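Side-chain contacts in uncharacterized protein (Sulfolobus solfataricus P2, PDB 2QS7), which is uncharacterized but, as a member of the DsrE/DsrF-like family, is a putative oxidoreductase that may take part in sulfur-related redox chemistry: residues L28-A33 and H88-Q93; E38-F43 and L133-G138. All coordinates share one frame; numbering follows the deposited sequence. Where two conformers were deposited one is given.

Contact 1: L28-A33 and H88-Q93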
loop_
_atom_site.group_PDB
_atom_site.type_symbol
_atom_site.label_atom_id
_atom_site.label_comp_id
_atom_site.label_asym_id
_atom_site.label_seq_id
_atom_site.Cartn_x
_atom_site.Cartn_y
_atom_site.Cartn_z
ATOM N N LEU A 28 -3.865 -3.433 -13.393
ATOM C CA LEU A 28 -3.473 -4.734 -12.837
ATOM C C LEU A 28 -4.532 -5.779 -13.139
ATOM O O LEU A 28 -4.223 -6.896 -13.515
ATOM C CB LEU A 28 -3.317 -4.650 -11.329
ATOM C CG LEU A 28 -2.001 -4.106 -10.824
ATOM C CD1 LEU A 28 -2.200 -3.525 -9.437
ATOM C CD2 LEU A 28 -0.954 -5.231 -10.829
ATOM N N THR A 29 -5.795 -5.424 -12.910
ATOM C CA THR A 29 -6.871 -6.380 -13.114
ATOM C C THR A 29 -6.934 -6.837 -14.551
ATOM O O THR A 29 -7.032 -8.017 -14.832
ATOM C CB THR A 29 -8.208 -5.785 -12.704
ATOM O OG1 THR A 29 -8.133 -5.442 -11.315
ATOM C CG2 THR A 29 -9.332 -6.784 -12.926
ATOM N N SER A 30 -6.858 -5.866 -15.459
ATOM C CA SER A 30 -6.973 -6.102 -16.889
ATOM C C SER A 30 -5.821 -6.951 -17.394
ATOM O O SER A 30 -6.016 -7.930 -18.112
ATOM C CB SER A 30 -6.972 -4.755 -17.611
ATOM O OG SER A 30 -7.362 -4.887 -18.963
ATOM N N GLY A 31 -4.616 -6.569 -16.989
ATOM C CA GLY A 31 -3.399 -7.287 -17.399
ATOM C C GLY A 31 -3.342 -8.688 -16.834
ATOM O O GLY A 31 -3.060 -9.612 -17.544
ATOM N N ALA A 32 -3.650 -8.850 -15.553
ATOM C CA ALA A 32 -3.634 -10.175 -14.934
ATOM C C ALA A 32 -4.689 -11.095 -15.547
ATOM O O ALA A 32 -4.386 -12.260 -15.856
ATOM C CB ALA A 32 -3.805 -10.020 -13.382
ATOM N N ALA A 33 -5.914 -10.589 -15.713
ATOM C CA ALA A 33 -6.995 -11.387 -16.294
ATOM C C ALA A 33 -6.612 -11.838 -17.701
ATOM O O ALA A 33 -6.807 -12.997 -18.047
ATOM C CB ALA A 33 -8.319 -10.601 -16.280
ATOM N N HIS A 88 -12.911 1.529 -14.083
ATOM C CA HIS A 88 -14.012 0.586 -13.908
ATOM C C HIS A 88 -14.358 -0.154 -15.187
ATOM O O HIS A 88 -14.851 -1.263 -15.118
ATOM C CB HIS A 88 -15.254 1.235 -13.312
ATOM C CG HIS A 88 -15.723 2.433 -14.055
ATOM N ND1 HIS A 88 -16.533 2.349 -15.167
ATOM C CD2 HIS A 88 -15.507 3.754 -13.837
ATOM C CE1 HIS A 88 -16.786 3.571 -15.610
ATOM N NE2 HIS A 88 -16.174 4.442 -14.822
ATOM N N GLN A 89 -14.126 0.467 -16.342
ATOM C CA GLN A 89 -14.341 -0.182 -17.622
ATOM C C GLN A 89 -13.318 -1.282 -17.797
ATOM O O GLN A 89 -13.631 -2.345 -18.294
ATOM C CB GLN A 89 -14.228 0.817 -18.763
ATOM C CG GLN A 89 -15.316 1.885 -18.704
ATOM C CD GLN A 89 -15.181 2.933 -19.786
ATOM O OE1 GLN A 89 -14.084 3.232 -20.273
ATOM N NE2 GLN A 89 -16.308 3.505 -20.166
ATOM N N LEU A 90 -12.087 -1.032 -17.360
ATOM C CA LEU A 90 -11.048 -2.053 -17.404
ATOM C C LEU A 90 -11.436 -3.239 -16.527
ATOM O O LEU A 90 -11.207 -4.397 -16.903
ATOM C CB LEU A 90 -9.682 -1.490 -16.988
ATOM C CG LEU A 90 -8.981 -0.477 -17.906
ATOM C CD1 LEU A 90 -7.737 0.079 -17.222
ATOM C CD2 LEU A 90 -8.624 -1.057 -19.272
ATOM N N VAL A 91 -12.033 -2.973 -15.372
ATOM C CA VAL A 91 -12.449 -4.074 -14.496
ATOM C C VAL A 91 -13.601 -4.881 -15.140
ATOM O O VAL A 91 -13.535 -6.132 -15.222
ATOM C CB VAL A 91 -12.801 -3.594 -13.087
ATOM C CG1 VAL A 91 -13.316 -4.764 -12.239
ATOM C CG2 VAL A 91 -11.552 -2.971 -12.461
ATOM N N GLN A 92 -14.608 -4.182 -15.652
ATOM C CA GLN A 92 -15.739 -4.853 -16.248
ATOM C C GLN A 92 -15.316 -5.659 -17.466
ATOM O O GLN A 92 -15.791 -6.778 -17.662
ATOM C CB GLN A 92 -16.870 -3.857 -16.591
ATOM C CG GLN A 92 -18.082 -4.481 -17.286
ATOM C CD GLN A 92 -18.645 -5.740 -16.597
ATOM O OE1 GLN A 92 -18.785 -6.796 -17.235
ATOM N NE2 GLN A 92 -18.938 -5.643 -15.299
ATOM N N GLN A 93 -14.434 -5.104 -18.287
ATOM C CA GLN A 93 -13.946 -5.828 -19.471
ATOM C C GLN A 93 -13.167 -7.053 -19.018
ATOM O O GLN A 93 -13.251 -8.104 -19.638
ATOM C CB GLN A 93 -13.057 -4.951 -20.358
#
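Leu90, the first residue of 88-93 to touch the other helix, meets Ser30. Its CB points neither straight at helix 19-34 nor off it; CG lies beside the backbone N and anti to the carbonyl carbon (chi1 -68°). From there CD2 comes to 4.0 Å from Ser30 OG, a methyl against a hydroxyl. Ser30 does point across: its OG stands anti to its own backbone N (chi1 -168°) and is thrown toward the leucine, while the two CB atoms, of Ser30 and Leu90, lie 4.3 Å apart. The contact is van der Waals in nature, and Leu90 also touches Pro85.

The pair illustrates how small residues on or beside a seam, here Ser30, Thr29 and Ala94, may let two helices sit side by side over a parallel sheet. Helix 19-34 is the connection from strand 9-14 to strand 38-43, helix 87-97 leads into strand 99-105, and both lie on one face of a Rossmann-like alpha/beta core. The backbones approach most closely here, with the CA atoms of Ser30 and Leu90 5.8 Å apart.

Val91, next along, turns the contact inward to the sheet. Its CG2 is 4.4 Å from Thr29 OG1 and equally far from Thr29 CG2, a loose apposition of one methyl with both branches of the threonine. The threonine hydroxyl is not left without a polar partner in this greasy setting, since OG1 bonds back to Val25 O one turn earlier in its own helix. Beneath them lie Leu41, touched by both side chains, and Val102, touched by Val91. One residue beyond the segment, Ala94 continues the seam, its small side chain meeting Thr29 and Ala33.

Contact 2: E38-F43 and L133-G138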
loop_
_atom_site.group_PDB
_atom_site.type_symbol
_atom_site.label_atom_id
_atom_site.label_comp_id
_atom_site.label_asym_id
_atom_site.label_seq_id
_atom_site.Cartn_x
_atom_site.Cartn_y
_atom_site.Cartn_z
ATOM N N GLU A 38 -6.665 -15.549 -11.949
ATOM C CA GLU A 38 -7.928 -15.385 -11.271
ATOM C C GLU A 38 -7.671 -14.080 -10.495
ATOM O O GLU A 38 -6.610 -13.914 -9.867
ATOM C CB GLU A 38 -8.153 -16.581 -10.340
ATOM C CG GLU A 38 -9.273 -16.383 -9.336
ATOM C CD GLU A 38 -9.283 -17.438 -8.193
ATOM O OE1 GLU A 38 -8.811 -18.590 -8.520
ATOM O OE2 GLU A 38 -9.762 -17.083 -7.002
ATOM N N VAL A 39 -8.585 -13.111 -10.569
ATOM C CA VAL A 39 -8.399 -11.862 -9.871
ATOM C C VAL A 39 -9.571 -11.632 -8.926
ATOM O O VAL A 39 -10.722 -11.757 -9.327
ATOM C CB VAL A 39 -8.264 -10.644 -10.852
ATOM C CG1 VAL A 39 -8.033 -9.383 -10.107
ATOM C CG2 VAL A 39 -7.124 -10.870 -11.846
ATOM N N ASN A 40 -9.249 -11.287 -7.679
ATOM C CA ASN A 40 -10.245 -10.986 -6.677
ATOM C C ASN A 40 -10.020 -9.563 -6.225
ATOM O O ASN A 40 -8.922 -9.209 -5.835
ATOM C CB ASN A 40 -10.127 -11.927 -5.466
ATOM C CG ASN A 40 -10.215 -13.348 -5.837
ATOM O OD1 ASN A 40 -11.239 -13.804 -6.345
ATOM N ND2 ASN A 40 -9.145 -14.081 -5.571
ATOM N N LEU A 41 -11.065 -8.747 -6.284
ATOM C CA LEU A 41 -10.971 -7.369 -5.799
ATOM C C LEU A 41 -11.887 -7.206 -4.609
ATOM O O LEU A 41 -13.051 -7.615 -4.646
ATOM C CB LEU A 41 -11.377 -6.386 -6.888
ATOM C CG LEU A 41 -10.595 -6.469 -8.211
ATOM C CD1 LEU A 41 -11.233 -5.499 -9.254
ATOM C CD2 LEU A 41 -9.136 -6.170 -8.020
ATOM N N PHE A 42 -11.355 -6.593 -3.561
ATOM C CA PHE A 42 -12.121 -6.311 -2.353
ATOM C C PHE A 42 -12.128 -4.808 -2.099
ATOM O O PHE A 42 -11.108 -4.219 -1.711
ATOM C CB PHE A 42 -11.524 -7.022 -1.156
ATOM C CG PHE A 42 -12.324 -6.848 0.100
ATOM C CD1 PHE A 42 -13.575 -7.401 0.213
ATOM C CD2 PHE A 42 -11.826 -6.133 1.173
ATOM C CE1 PHE A 42 -14.293 -7.246 1.380
ATOM C CE2 PHE A 42 -12.543 -5.999 2.318
ATOM C CZ PHE A 42 -13.756 -6.542 2.421
ATOM N N PHE A 43 -13.282 -4.174 -2.328
ATOM C CA PHE A 43 -13.396 -2.739 -2.159
ATOM C C PHE A 43 -13.803 -2.401 -0.755
ATOM O O PHE A 43 -14.838 -2.843 -0.281
ATOM C CB PHE A 43 -14.368 -2.143 -3.153
ATOM C CG PHE A 43 -13.872 -2.176 -4.552
ATOM C CD1 PHE A 43 -13.970 -3.337 -5.297
ATOM C CD2 PHE A 43 -13.319 -1.047 -5.143
ATOM C CE1 PHE A 43 -13.520 -3.390 -6.611
ATOM C CE2 PHE A 43 -12.853 -1.095 -6.473
ATOM C CZ PHE A 43 -12.954 -2.289 -7.199
ATOM N N LEU A 133 -9.405 -12.934 3.087
ATOM C CA LEU A 133 -8.206 -13.635 3.381
ATOM C C LEU A 133 -8.207 -15.022 2.824
ATOM O O LEU A 133 -7.161 -15.543 2.401
ATOM C CB LEU A 133 -8.037 -13.814 4.905
ATOM C CG LEU A 133 -7.255 -12.859 5.837
ATOM C CD1 LEU A 133 -7.539 -11.438 5.563
ATOM C CD2 LEU A 133 -7.610 -13.214 7.291
ATOM N N ASP A 134 -9.349 -15.701 2.957
ATOM C CA ASP A 134 -9.481 -17.046 2.471
ATOM C C ASP A 134 -9.307 -17.091 0.997
ATOM O O ASP A 134 -8.598 -17.917 0.477
ATOM C CB ASP A 134 -10.884 -17.572 2.748
ATOM C CG ASP A 134 -11.072 -18.122 4.166
ATOM O OD1 ASP A 134 -10.119 -18.170 4.983
ATOM O OD2 ASP A 134 -12.217 -18.555 4.433
ATOM N N ARG A 135 -9.992 -16.200 0.300
ATOM C CA ARG A 135 -9.843 -16.138 -1.164
ATOM C C ARG A 135 -8.482 -15.792 -1.635
ATOM O O ARG A 135 -8.023 -16.355 -2.614
ATOM C CB ARG A 135 -10.828 -15.123 -1.783
ATOM C CG ARG A 135 -11.904 -15.780 -2.474
ATOM C CD ARG A 135 -12.619 -14.926 -3.361
ATOM N NE ARG A 135 -12.811 -15.652 -4.601
ATOM C CZ ARG A 135 -13.817 -16.459 -4.886
ATOM N NH1 ARG A 135 -14.790 -16.707 -4.035
ATOM N NH2 ARG A 135 -13.837 -17.011 -6.076
ATOM N N ALA A 136 -7.792 -14.915 -0.917
ATOM C CA ALA A 136 -6.444 -14.517 -1.301
ATOM C C ALA A 136 -5.342 -15.505 -1.043
ATOM O O ALA A 136 -4.249 -15.417 -1.630
ATOM C CB ALA A 136 -6.058 -13.259 -0.576
ATOM N N GLU A 137 -5.580 -16.397 -0.105
ATOM C CA GLU A 137 -4.575 -17.330 0.338
ATOM C C GLU A 137 -3.942 -18.089 -0.808
ATOM O O GLU A 137 -4.631 -18.605 -1.638
ATOM C CB GLU A 137 -5.242 -18.336 1.291
ATOM C CG GLU A 137 -4.281 -19.133 2.174
ATOM C CD GLU A 137 -5.039 -20.249 2.971
ATOM O OE1 GLU A 137 -6.287 -20.112 3.182
ATOM O OE2 GLU A 137 -4.398 -21.259 3.360
ATOM N N GLY A 138 -2.618 -18.108 -0.845
ATOM C CA GLY A 138 -1.881 -18.826 -1.851
ATOM C C GLY A 138 -1.551 -18.035 -3.098
ATOM O O GLY A 138 -0.794 -18.519 -3.912
#
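Arg135 NE donates a hydrogen bond to Asn40 OD1, 3.0 Å away, and this is the one hydrogen bond joining strand 38-43 to the end of helix 129-136. It is noticeably bent, with 135° at the hydrogen. The nitrogen hangs above the amide, 58° out of the carbonyl plane, so that it misses the oxygen's lone pairs, while OD1 sits at the guanidinium edge, near its plane. The two flat groups are thus steeply turned against each other. A bend of the arginine chain at chi3 (135°) sends the guanidinium across the asparagine, and the flank of the chain packs too: Arg135 CD is 3.5 Å from Asn40 OD1.

Behind this bond stands a small polar network. Asn40 ND2 makes a weak hydrogen bond, 3.4 Å long, to Glu38 OE2, two residues back on the same strand, and is also hydrogen-bonded to Ser11 OG of strand 9-14. With both ends of its amide engaged, the buried asparagine is probably held against flipping. Glu38, its chain extended, brings OE2 to 4.1 Å from Arg135 NE; this is beyond a salt bridge, yet the opposite charges are likely to attract. A leucine in place of Arg135 would probably leave Asn40 OD1 without this donor and take a positive charge away from beside Glu38.

Farther out the neighbours add packing and backbone hydrogen bonds. Tyr37 of a neighbouring subunit packs against Leu133 of the helix and Glu137 just after it. Arg135 also rests on Phe103 of strand 99-105, and Lys9 NZ bonds to the carbonyl oxygens of Arg135 and Glu137 where the helix runs out. Helix 129-136 therefore lies over strands 9-14, 38-43 and 99-105.

In the fold
Strand 38-43 joins the two contacts, whose centres are 15 Å apart. Alternate residues serve opposite faces of the sheet: Glu38 and Asn40 face contact 2, whereas Val39 and Leu41 lie under contact 1. Leu41 supports both helices there, its CD2 3.5 Å from Thr29 OG1 and its CD1 3.7 Å from Val91 CG1, while Val39 CG2 is 3.8 Å from Ala32 CB. The three layers form an alpha/beta/alpha sandwich. Both contacts also border other subunits: Ala32 packs on Leu133 of a second subunit, and Leu133 of this chain on Tyr37 of a third.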